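Membrane-bound protease PH1510 (Pyrococcus horikoshii, PDB 6M4B) cleaves proteins such as casein and a stomatin homolog in vitro, preferentially near hydrophobic or aromatic residues, using the serine protease domain described here. Local coordinates at residues Leu5-Val10 with Glu204-Ala209; Arg62-Lys67 with Thr187-Asn192; Ser92-Met97 with Val167-Ala172. The protein carries 1 engineered substitution. All coordinates share one frame; numbering follows the deposited sequence.

The modelled chain begins at Leu5, runs through a short lead-in into strand 9-16, and both enter contact 1; it comes back to them only on its last strand, 204-207, closing the longest of the three loops. Contacts 2 and 3 nest inside it. Contact 2 joins the end of helix 53-64 to the loop that follows helix 175-182, and contact 3, nested in turn within contact 2, pairs strand 94-97 with strand 170-171. Contacts 1 and 3 thus add the two outermost strands of one parallel sheet, with the contact centres about 20 Å apart. Contacts 2 and 3 touch at His93, which packs beside Val191 and whose backbone O probably accepts a hydrogen bond from Lys188 N.

Contact 1: Leu5-Val10 with Glu204-Ala209; sequences LAKNIV and EVRYLA
Ile9 and Val10 lie beside Glu204 and Val205 as neighbouring parallel strands, which places 204-207 at one margin of the six-stranded parallel sheet of this ClpP/crotonase-type protease domain. Backbone hydrogen bonds set the register. Glu204 N gives to Asn8 O at 2.8 Å, Val10 N to Glu204 O at 3.1 Å and Arg206 N to Val10 O at 2.9 Å, so Val10 uses both its N and its O on this strand. A CA-H...O contact from Ile9 to Glu204 O supplements them.

Side-chain packing differs on the two faces. On the face of Ile9 and Glu204, Ile9 CD1 lies over one face of the Arg206 guanidinium, 3.2 Å above its plane and offset toward the rim, with NH2 as its nearest atom. Arg206 reaches back there on a chain extended from CG to NE. On the face of Val10 and Val205, Val10 packs on Phe200 and Val203, and Val205 on Leu179 of helix 175-182.

Charged groups gather at the exposed margin. Glu204 OE2 rests against Lys7 CB (3.3 Å), while Lys7 NZ stays 6.5 Å from Glu204 OE1, too far for a salt bridge. Lys7 NZ instead faces Arg206 NH1 across a water, whose oxygen accepts from both at 2.7 Å, bridging two like charges.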
loop_
_atom_site.group_PDB
_atom_site.type_symbol
_atom_site.label_atom_id
_atom_site.label_comp_id
_atom_site.label_asym_id
_atom_site.label_seq_id
_atom_site.Cartn_x
_atom_site.Cartn_y
_atom_site.Cartn_z
ATOM N N LEU A 5 -23.152 -2.990 -30.416
ATOM C CA LEU A 5 -21.770 -2.622 -29.979
ATOM C C LEU A 5 -21.565 -2.713 -28.393
ATOM O O LEU A 5 -21.453 -3.832 -27.862
ATOM C CB LEU A 5 -21.226 -1.330 -30.740
ATOM C CG LEU A 5 -20.268 -1.702 -31.923
ATOM C CD1 LEU A 5 -20.278 -0.713 -33.106
ATOM C CD2 LEU A 5 -18.818 -2.001 -31.478
ATOM N N ALA A 6 -21.477 -1.600 -27.663
ATOM C CA ALA A 6 -20.998 -1.575 -26.257
ATOM C C ALA A 6 -22.045 -2.027 -25.218
ATOM O O ALA A 6 -23.106 -1.418 -25.117
ATOM C CB ALA A 6 -20.479 -0.176 -25.899
ATOM N N LYS A 7 -21.753 -3.124 -24.506
ATOM C CA LYS A 7 -22.564 -3.596 -23.376
ATOM C C LYS A 7 -21.935 -3.360 -21.983
ATOM O O LYS A 7 -20.736 -3.131 -21.824
ATOM C CB LYS A 7 -22.951 -5.085 -23.555
ATOM C CG LYS A 7 -21.799 -6.103 -23.773
ATOM C CD LYS A 7 -21.724 -6.606 -25.215
ATOM C CE LYS A 7 -20.275 -6.968 -25.602
ATOM N NZ LYS A 7 -20.148 -7.786 -26.848
ATOM N N ASN A 8 -22.795 -3.375 -20.976
ATOM C CA ASN A 8 -22.464 -2.996 -19.636
ATOM C C ASN A 8 -22.377 -4.352 -18.982
ATOM O O ASN A 8 -23.386 -4.994 -18.702
ATOM C CB ASN A 8 -23.617 -2.134 -19.092
ATOM C CG ASN A 8 -23.221 -1.267 -17.880
ATOM O OD1 ASN A 8 -22.065 -1.138 -17.545
ATOM N ND2 ASN A 8 -24.210 -0.697 -17.212
ATOM N N ILE A 9 -21.155 -4.817 -18.776
ATOM C CA ILE A 9 -20.918 -6.136 -18.232
ATOM C C ILE A 9 -20.397 -6.057 -16.783
ATOM O O ILE A 9 -19.435 -5.329 -16.497
ATOM C CB ILE A 9 -19.896 -6.883 -19.110
ATOM C CG1 ILE A 9 -20.543 -7.183 -20.468
ATOM C CG2 ILE A 9 -19.461 -8.178 -18.453
ATOM C CD1 ILE A 9 -19.569 -7.523 -21.577
ATOM N N VAL A 10 -20.988 -6.862 -15.908
ATOM C CA VAL A 10 -20.436 -7.102 -14.598
ATOM C C VAL A 10 -20.016 -8.567 -14.479
ATOM O O VAL A 10 -20.824 -9.474 -14.654
ATOM C CB VAL A 10 -21.421 -6.727 -13.472
ATOM C CG1 VAL A 10 -20.850 -7.080 -12.099
ATOM C CG2 VAL A 10 -21.678 -5.222 -13.520
ATOM N N GLU A 204 -25.258 -6.924 -17.922
ATOM C CA GLU A 204 -25.161 -8.355 -18.197
ATOM C C GLU A 204 -24.236 -8.980 -17.203
ATOM O O GLU A 204 -23.056 -8.727 -17.230
ATOM C CB GLU A 204 -24.652 -8.612 -19.612
ATOM C CG GLU A 204 -25.660 -8.161 -20.667
ATOM C CD GLU A 204 -25.155 -8.271 -22.095
ATOM O OE1 GLU A 204 -24.658 -9.382 -22.442
ATOM O OE2 GLU A 204 -25.316 -7.256 -22.852
ATOM N N VAL A 205 -24.773 -9.812 -16.329
ATOM C CA VAL A 205 -23.963 -10.500 -15.342
ATOM C C VAL A 205 -23.300 -11.699 -16.015
ATOM O O VAL A 205 -23.977 -12.464 -16.636
ATOM C CB VAL A 205 -24.829 -10.975 -14.189
ATOM C CG1 VAL A 205 -23.986 -11.761 -13.181
ATOM C CG2 VAL A 205 -25.517 -9.775 -13.529
ATOM N N ARG A 206 -21.981 -11.836 -15.920
ATOM C CA ARG A 206 -21.258 -13.034 -16.409
ATOM C C ARG A 206 -20.395 -13.645 -15.306
ATOM O O ARG A 206 -19.705 -12.930 -14.605
ATOM C CB ARG A 206 -20.372 -12.683 -17.590
ATOM C CG ARG A 206 -21.120 -12.178 -18.804
ATOM C CD ARG A 206 -20.126 -11.837 -19.895
ATOM N NE ARG A 206 -20.782 -11.474 -21.155
ATOM C CZ ARG A 206 -20.160 -10.937 -22.201
ATOM N NH1 ARG A 206 -20.855 -10.633 -23.289
ATOM N NH2 ARG A 206 -18.851 -10.690 -22.166
ATOM N N TYR A 207 -20.459 -14.953 -15.132
ATOM C CA TYR A 207 -19.728 -15.656 -14.071
ATOM C C TYR A 207 -18.387 -16.101 -14.610
ATOM O O TYR A 207 -18.306 -16.577 -15.702
ATOM C CB TYR A 207 -20.574 -16.798 -13.453
ATOM C CG TYR A 207 -21.703 -16.257 -12.591
ATOM C CD1 TYR A 207 -22.845 -15.747 -13.169
ATOM C CD2 TYR A 207 -21.598 -16.190 -11.177
ATOM C CE1 TYR A 207 -23.879 -15.193 -12.393
ATOM C CE2 TYR A 207 -22.638 -15.654 -10.386
ATOM C CZ TYR A 207 -23.770 -15.139 -11.000
ATOM O OH TYR A 207 -24.850 -14.584 -10.308
ATOM N N LEU A 208 -17.322 -15.856 -13.863
ATOM C CA LEU A 208 -16.012 -16.351 -14.227
ATOM C C LEU A 208 -15.773 -17.564 -13.390
ATOM O O LEU A 208 -16.065 -17.565 -12.176
ATOM C CB LEU A 208 -14.911 -15.332 -13.942
ATOM C CG LEU A 208 -14.999 -14.080 -14.795
ATOM C CD1 LEU A 208 -13.996 -13.083 -14.286
ATOM C CD2 LEU A 208 -14.757 -14.393 -16.269
ATOM N N ALA A 209 -15.236 -18.596 -14.036
ATOM C CA ALA A 209 -15.026 -19.887 -13.394
ATOM C C ALA A 209 -13.512 -20.105 -13.147
ATOM O O ALA A 209 -12.665 -19.566 -13.871
ATOM C CB ALA A 209 -15.646 -21.009 -14.246
HETATM O O HOH W 1 -19.951 -10.297 -25.783
#

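Contact 2: Arg62-Lys67 with Thr187-Asn192; sequences RIQQSK and TKIPVN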
loop_
_atom_site.group_PDB
_atom_site.type_symbol
_atom_site.label_atom_id
_atom_site.label_comp_id
_atom_site.label_asym_id
_atom_site.label_seq_id
_atom_site.Cartn_x
_atom_site.Cartn_y
_atom_site.Cartn_z
ATOM N N ARG A 62 -3.349 -4.945 -5.894
ATOM C CA ARG A 62 -3.924 -5.256 -7.216
ATOM C C ARG A 62 -5.303 -4.588 -7.401
ATOM O O ARG A 62 -5.567 -3.988 -8.436
ATOM C CB ARG A 62 -4.055 -6.757 -7.387
ATOM C CG ARG A 62 -4.535 -7.217 -8.741
ATOM C CD ARG A 62 -3.586 -6.781 -9.824
ATOM N NE ARG A 62 -4.084 -7.148 -11.127
ATOM C CZ ARG A 62 -4.771 -6.374 -11.959
ATOM N NH1 ARG A 62 -5.129 -5.121 -11.644
ATOM N NH2 ARG A 62 -5.107 -6.875 -13.153
ATOM N N ILE A 63 -6.131 -4.667 -6.372
ATOM C CA ILE A 63 -7.418 -3.986 -6.381
ATOM C C ILE A 63 -7.241 -2.476 -6.514
ATOM O O ILE A 63 -7.905 -1.843 -7.338
ATOM C CB ILE A 63 -8.225 -4.355 -5.142
ATOM C CG1 ILE A 63 -8.614 -5.835 -5.249
ATOM C CG2 ILE A 63 -9.452 -3.463 -4.972
ATOM C CD1 ILE A 63 -9.099 -6.444 -3.976
ATOM N N GLN A 64 -6.300 -1.895 -5.783
ATOM C CA GLN A 64 -6.130 -0.465 -5.835
ATOM C C GLN A 64 -5.713 0.056 -7.204
ATOM O O GLN A 64 -6.042 1.177 -7.530
ATOM C CB GLN A 64 -5.133 0.013 -4.774
ATOM C CG GLN A 64 -5.687 -0.018 -3.346
ATOM C CD GLN A 64 -4.632 0.386 -2.313
ATOM O OE1 GLN A 64 -3.433 0.112 -2.495
ATOM N NE2 GLN A 64 -5.062 1.028 -1.226
ATOM N N GLN A 65 -4.915 -0.716 -7.946
ATOM C CA GLN A 65 -4.463 -0.356 -9.302
ATOM C C GLN A 65 -5.457 -0.821 -10.382
ATOM O O GLN A 65 -5.211 -0.605 -11.540
ATOM C CB GLN A 65 -3.084 -0.998 -9.634
ATOM C CG GLN A 65 -1.911 -0.754 -8.667
ATOM C CD GLN A 65 -1.374 0.666 -8.704
ATOM O OE1 GLN A 65 -2.105 1.630 -8.495
ATOM N NE2 GLN A 65 -0.079 0.798 -8.936
ATOM N N SER A 66 -6.505 -1.536 -10.001
ATOM C CA SER A 66 -7.493 -2.038 -10.942
ATOM C C SER A 66 -8.025 -0.926 -11.805
ATOM O O SER A 66 -8.327 0.140 -11.324
ATOM C CB SER A 66 -8.670 -2.742 -10.227
ATOM O OG SER A 66 -9.608 -3.238 -11.183
ATOM N N LYS A 67 -8.136 -1.173 -13.096
ATOM C CA LYS A 67 -8.713 -0.167 -13.990
ATOM C C LYS A 67 -10.219 -0.187 -13.965
ATOM O O LYS A 67 -10.821 0.671 -14.566
ATOM C CB LYS A 67 -8.217 -0.374 -15.429
ATOM C CG LYS A 67 -6.721 -0.098 -15.551
ATOM C CD LYS A 67 -6.126 -0.537 -16.880
ATOM C CE LYS A 67 -4.610 -0.322 -16.876
ATOM N NZ LYS A 67 -3.928 -1.082 -17.951
ATOM N N THR A 187 -17.540 4.877 -6.253
ATOM C CA THR A 187 -16.538 4.022 -5.690
ATOM C C THR A 187 -15.955 4.754 -4.491
ATOM O O THR A 187 -15.884 5.972 -4.466
ATOM C CB THR A 187 -15.432 3.679 -6.701
ATOM O OG1 THR A 187 -14.873 4.878 -7.262
ATOM C CG2 THR A 187 -16.000 2.822 -7.804
ATOM N N LYS A 188 -15.551 4.008 -3.488
ATOM C CA LYS A 188 -15.051 4.642 -2.288
ATOM C C LYS A 188 -13.573 4.984 -2.379
ATOM O O LYS A 188 -13.085 5.779 -1.610
ATOM C CB LYS A 188 -15.306 3.761 -1.041
ATOM C CG LYS A 188 -16.767 3.560 -0.661
ATOM C CD LYS A 188 -17.669 4.785 -0.625
ATOM C CE LYS A 188 -17.249 5.918 0.299
ATOM N NZ LYS A 188 -17.464 5.580 1.714
ATOM N N ILE A 189 -12.872 4.375 -3.314
ATOM C CA ILE A 189 -11.491 4.714 -3.619
ATOM C C ILE A 189 -11.461 5.032 -5.131
ATOM O O ILE A 189 -12.355 4.640 -5.874
ATOM C CB ILE A 189 -10.483 3.582 -3.274
ATOM C CG1 ILE A 189 -10.817 2.276 -3.994
ATOM C CG2 ILE A 189 -10.444 3.330 -1.790
ATOM C CD1 ILE A 189 -9.758 1.182 -3.847
ATOM N N PRO A 190 -10.466 5.780 -5.584
ATOM C CA PRO A 190 -10.402 6.112 -7.011
ATOM C C PRO A 190 -10.163 4.900 -7.929
ATOM O O PRO A 190 -9.650 3.866 -7.503
ATOM C CB PRO A 190 -9.202 7.100 -7.101
ATOM C CG PRO A 190 -8.868 7.466 -5.703
ATOM C CD PRO A 190 -9.324 6.328 -4.833
ATOM N N VAL A 191 -10.589 5.038 -9.158
ATOM C CA VAL A 191 -10.242 4.117 -10.262
ATOM C C VAL A 191 -9.453 5.035 -11.173
ATOM O O VAL A 191 -10.038 6.037 -11.639
ATOM C CB VAL A 191 -11.498 3.572 -10.978
ATOM C CG1 VAL A 191 -11.133 2.651 -12.147
ATOM C CG2 VAL A 191 -12.360 2.819 -9.998
ATOM N N ASN A 192 -8.135 4.771 -11.329
ATOM C CA ASN A 192 -7.145 5.700 -12.001
ATOM C C ASN A 192 -7.465 7.177 -11.797
ATOM O O ASN A 192 -7.757 7.902 -12.758
ATOM C CB ASN A 192 -7.027 5.418 -13.514
ATOM C CG ASN A 192 -6.504 4.017 -13.821
ATOM O OD1 ASN A 192 -5.428 3.558 -13.350
ATOM N ND2 ASN A 192 -7.260 3.327 -14.663
HETATM O O HOH W 2 -7.337 2.955 -6.196
#
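Val191 drives its CG1 against the backbone of Lys67, and this is the tight part of the contact: CG1 stands 3.1 Å from Lys67 O and 3.5 Å from Lys67 C. With CG1 anti to the backbone N (chi1 178°), the same methyl also reaches the neighbourhood of Ser66 O, so a single branch packs on two successive carbonyls. The other methyl, CG2, lies beside the ring of His93, which Ile189 touches as well; the loop 187-192 is thereby seated between the helix end and the start of contact 3. Nearer the helix, Ile189 CD1 approaches Gln64 CG at 4.3 Å, a looser apolar touch.

No direct hydrogen bond joins the segments. Water 2 does so instead, donating to Gln64 O at 2.6 Å and to Pro190 O at 2.8 Å, and so links a carbonyl in the last turn of the helix to one of the loop. Within the loop, Thr187 OG1 donates to Ile189 O at 2.9 Å and ties the first bend together.

The exposed side is slacker. Asn192 lays its amide ND2 3.6 Å from Lys67 CG, a van der Waals contact in which the two side chains cross obliquely, and the Lys67 chain runs on extended beyond it. At the other end of the contact, by Gln64 and Pro190, the second subunit adds cover: its Tyr128 packs on Gln64 and its Ile125 on Pro190, while Gln65 NE2 bonds to Asn58 and Asp54 of that subunit. The contact therefore borders the dimer interface. Residues 62-67 carry the chain from helix 53-64 toward strand 70-74, the turn at which the helix of a beta-alpha-beta crossover, linking the adjacent parallel strands 41-47 and 70-74, hands over to its second strand.

Contact 3: Ser92-Met97 with Val167-Ala172; sequences SHLIAM and VIEVVA
Ile95, Ala96 and Met97 meet residues 167-172 where strand 170-171 joins strand 94-97 in parallel, as an outermost strand of the central sheet of the ClpP/crotonase-like fold. The approach begins with Val167, whose backbone O receives the Ile95 CD1 methyl at 3.5 Å.

Ile168 follows and points toward strand 94-97. Its CG2 meets Ile95 CG2 at 3.5 Å, the two side chains crossing at about a right angle. Its CG1 sits between the backbone N and the carbonyl carbon (chi1 66°), and the CD1 beyond touches Met97 SD at 3.7 Å. Ala162 of helix 159-164 packs on both Ile168 and Met97.

Glu169 is the polar element. Its chain bends at chi2 (75°), which turns CD back toward strand 94-97, and OE2 accepts from Ile95 N at 2.8 Å, where the N-H arrives nearly along the C-O axis of the carboxylate. The same oxygen forms a salt bridge with Arg142, so a backbone N-H and a guanidinium share it. The aliphatic part of Glu169 lies against Leu94 CD1. Glu169 N also gives to Ile95 O at 3.1 Å, and this carbonyl takes a second, more bent bond from Val170 N at 3.2 Å.

At Val170 regular strand pairing sets in: its O accepts from Met97 N at 2.8 Å, and its CB and CG1 pack on Ala96 CB. Leu178 of helix 175-182 lies against Ala96, and Ser182 of that helix against Val170. Val171, on the opposite face with Met97, sets CG1 beside Met97 O and adds a CA-H...O contact to that oxygen. Ala172 N then donates to Met97 O at 3.0 Å, from a position 37° out of the carbonyl plane.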
loop_
_atom_site.group_PDB
_atom_site.type_symbol
_atom_site.label_atom_id
_atom_site.label_comp_id
_atom_site.label_asym_id
_atom_site.label_seq_id
_atom_site.Cartn_x
_atom_site.Cartn_y
_atom_site.Cartn_z
ATOM N N SER A 92 -11.105 -2.125 -1.099
ATOM C CA SER A 92 -11.861 -2.275 -2.332
ATOM C C SER A 92 -12.786 -1.094 -2.552
ATOM O O SER A 92 -13.040 -0.277 -1.653
ATOM C CB SER A 92 -12.667 -3.587 -2.294
ATOM O OG SER A 92 -13.902 -3.417 -1.596
ATOM N N HIS A 93 -13.291 -1.016 -3.778
ATOM C CA HIS A 93 -14.111 0.100 -4.224
ATOM C C HIS A 93 -15.472 0.172 -3.569
ATOM O O HIS A 93 -16.054 1.238 -3.490
ATOM C CB HIS A 93 -14.243 0.037 -5.741
ATOM C CG HIS A 93 -12.947 0.194 -6.447
ATOM N ND1 HIS A 93 -12.121 -0.867 -6.727
ATOM C CD2 HIS A 93 -12.317 1.299 -6.926
ATOM C CE1 HIS A 93 -11.033 -0.430 -7.345
ATOM N NE2 HIS A 93 -11.128 0.882 -7.466
ATOM N N LEU A 94 -15.998 -0.988 -3.170
ATOM C CA LEU A 94 -17.299 -1.092 -2.564
ATOM C C LEU A 94 -17.386 -2.426 -1.819
ATOM O O LEU A 94 -16.878 -3.425 -2.311
ATOM C CB LEU A 94 -18.397 -1.042 -3.634
ATOM C CG LEU A 94 -19.785 -0.602 -3.138
ATOM C CD1 LEU A 94 -19.753 0.884 -2.971
ATOM C CD2 LEU A 94 -20.916 -0.935 -4.112
ATOM N N ILE A 95 -18.005 -2.434 -0.642
ATOM C CA ILE A 95 -18.158 -3.651 0.103
ATOM C C ILE A 95 -19.629 -3.890 0.261
ATOM O O ILE A 95 -20.355 -2.998 0.697
ATOM C CB ILE A 95 -17.513 -3.591 1.520
ATOM C CG1 ILE A 95 -16.020 -3.213 1.452
ATOM C CG2 ILE A 95 -17.638 -4.938 2.194
ATOM C CD1 ILE A 95 -15.488 -2.685 2.780
ATOM N N ALA A 96 -20.024 -5.113 -0.018
ATOM C CA ALA A 96 -21.366 -5.597 0.254
ATOM C C ALA A 96 -21.283 -6.855 1.117
ATOM O O ALA A 96 -20.368 -7.683 0.944
ATOM C CB ALA A 96 -22.066 -5.914 -1.051
ATOM N N MET A 97 -22.238 -6.989 2.016
ATOM C CA MET A 97 -22.375 -8.218 2.833
ATOM C C MET A 97 -23.793 -8.859 2.760
ATOM O O MET A 97 -24.784 -8.173 2.802
ATOM C CB MET A 97 -22.006 -7.930 4.290
ATOM C CG MET A 97 -20.523 -7.562 4.508
ATOM S SD MET A 97 -20.203 -7.191 6.233
ATOM C CE MET A 97 -20.161 -8.845 6.908
ATOM N N VAL A 167 -18.577 1.026 7.872
ATOM C CA VAL A 167 -17.535 0.116 7.412
ATOM C C VAL A 167 -17.809 -0.473 6.021
ATOM O O VAL A 167 -16.882 -0.720 5.265
ATOM C CB VAL A 167 -17.427 -1.078 8.370
ATOM C CG1 VAL A 167 -16.396 -2.080 7.925
ATOM C CG2 VAL A 167 -17.095 -0.554 9.741
ATOM N N ILE A 168 -19.071 -0.743 5.711
ATOM C CA ILE A 168 -19.454 -1.265 4.388
ATOM C C ILE A 168 -20.529 -0.354 3.787
ATOM O O ILE A 168 -21.054 0.526 4.450
ATOM C CB ILE A 168 -19.987 -2.703 4.481
ATOM C CG1 ILE A 168 -21.307 -2.756 5.264
ATOM C CG2 ILE A 168 -18.962 -3.612 5.151
ATOM C CD1 ILE A 168 -21.971 -4.109 5.242
ATOM N N GLU A 169 -20.855 -0.595 2.531
ATOM C CA GLU A 169 -21.784 0.246 1.809
ATOM C C GLU A 169 -23.143 -0.443 1.542
ATOM O O GLU A 169 -24.129 0.241 1.474
ATOM C CB GLU A 169 -21.165 0.781 0.508
ATOM C CG GLU A 169 -19.997 1.744 0.690
ATOM C CD GLU A 169 -18.714 1.023 1.097
ATOM O OE1 GLU A 169 -18.139 1.351 2.164
ATOM O OE2 GLU A 169 -18.285 0.125 0.351
ATOM N N VAL A 170 -23.182 -1.764 1.455
ATOM C CA VAL A 170 -24.369 -2.450 1.029
ATOM C C VAL A 170 -24.580 -3.738 1.800
ATOM O O VAL A 170 -23.678 -4.552 1.955
ATOM C CB VAL A 170 -24.282 -2.770 -0.512
ATOM C CG1 VAL A 170 -25.452 -3.607 -0.969
ATOM C CG2 VAL A 170 -24.177 -1.468 -1.353
ATOM N N VAL A 171 -25.798 -3.914 2.289
ATOM C CA VAL A 171 -26.294 -5.267 2.677
ATOM C C VAL A 171 -27.224 -5.812 1.573
ATOM O O VAL A 171 -28.246 -5.167 1.246
ATOM C CB VAL A 171 -27.083 -5.211 3.999
ATOM C CG1 VAL A 171 -27.511 -6.621 4.416
ATOM C CG2 VAL A 171 -26.235 -4.541 5.061
ATOM N N ALA A 172 -26.886 -6.982 1.045
ATOM C CA ALA A 172 -27.603 -7.575 -0.094
ATOM C C ALA A 172 -27.666 -9.100 -0.064
ATOM O O ALA A 172 -26.625 -9.785 0.027
ATOM C CB ALA A 172 -26.938 -7.152 -1.407
#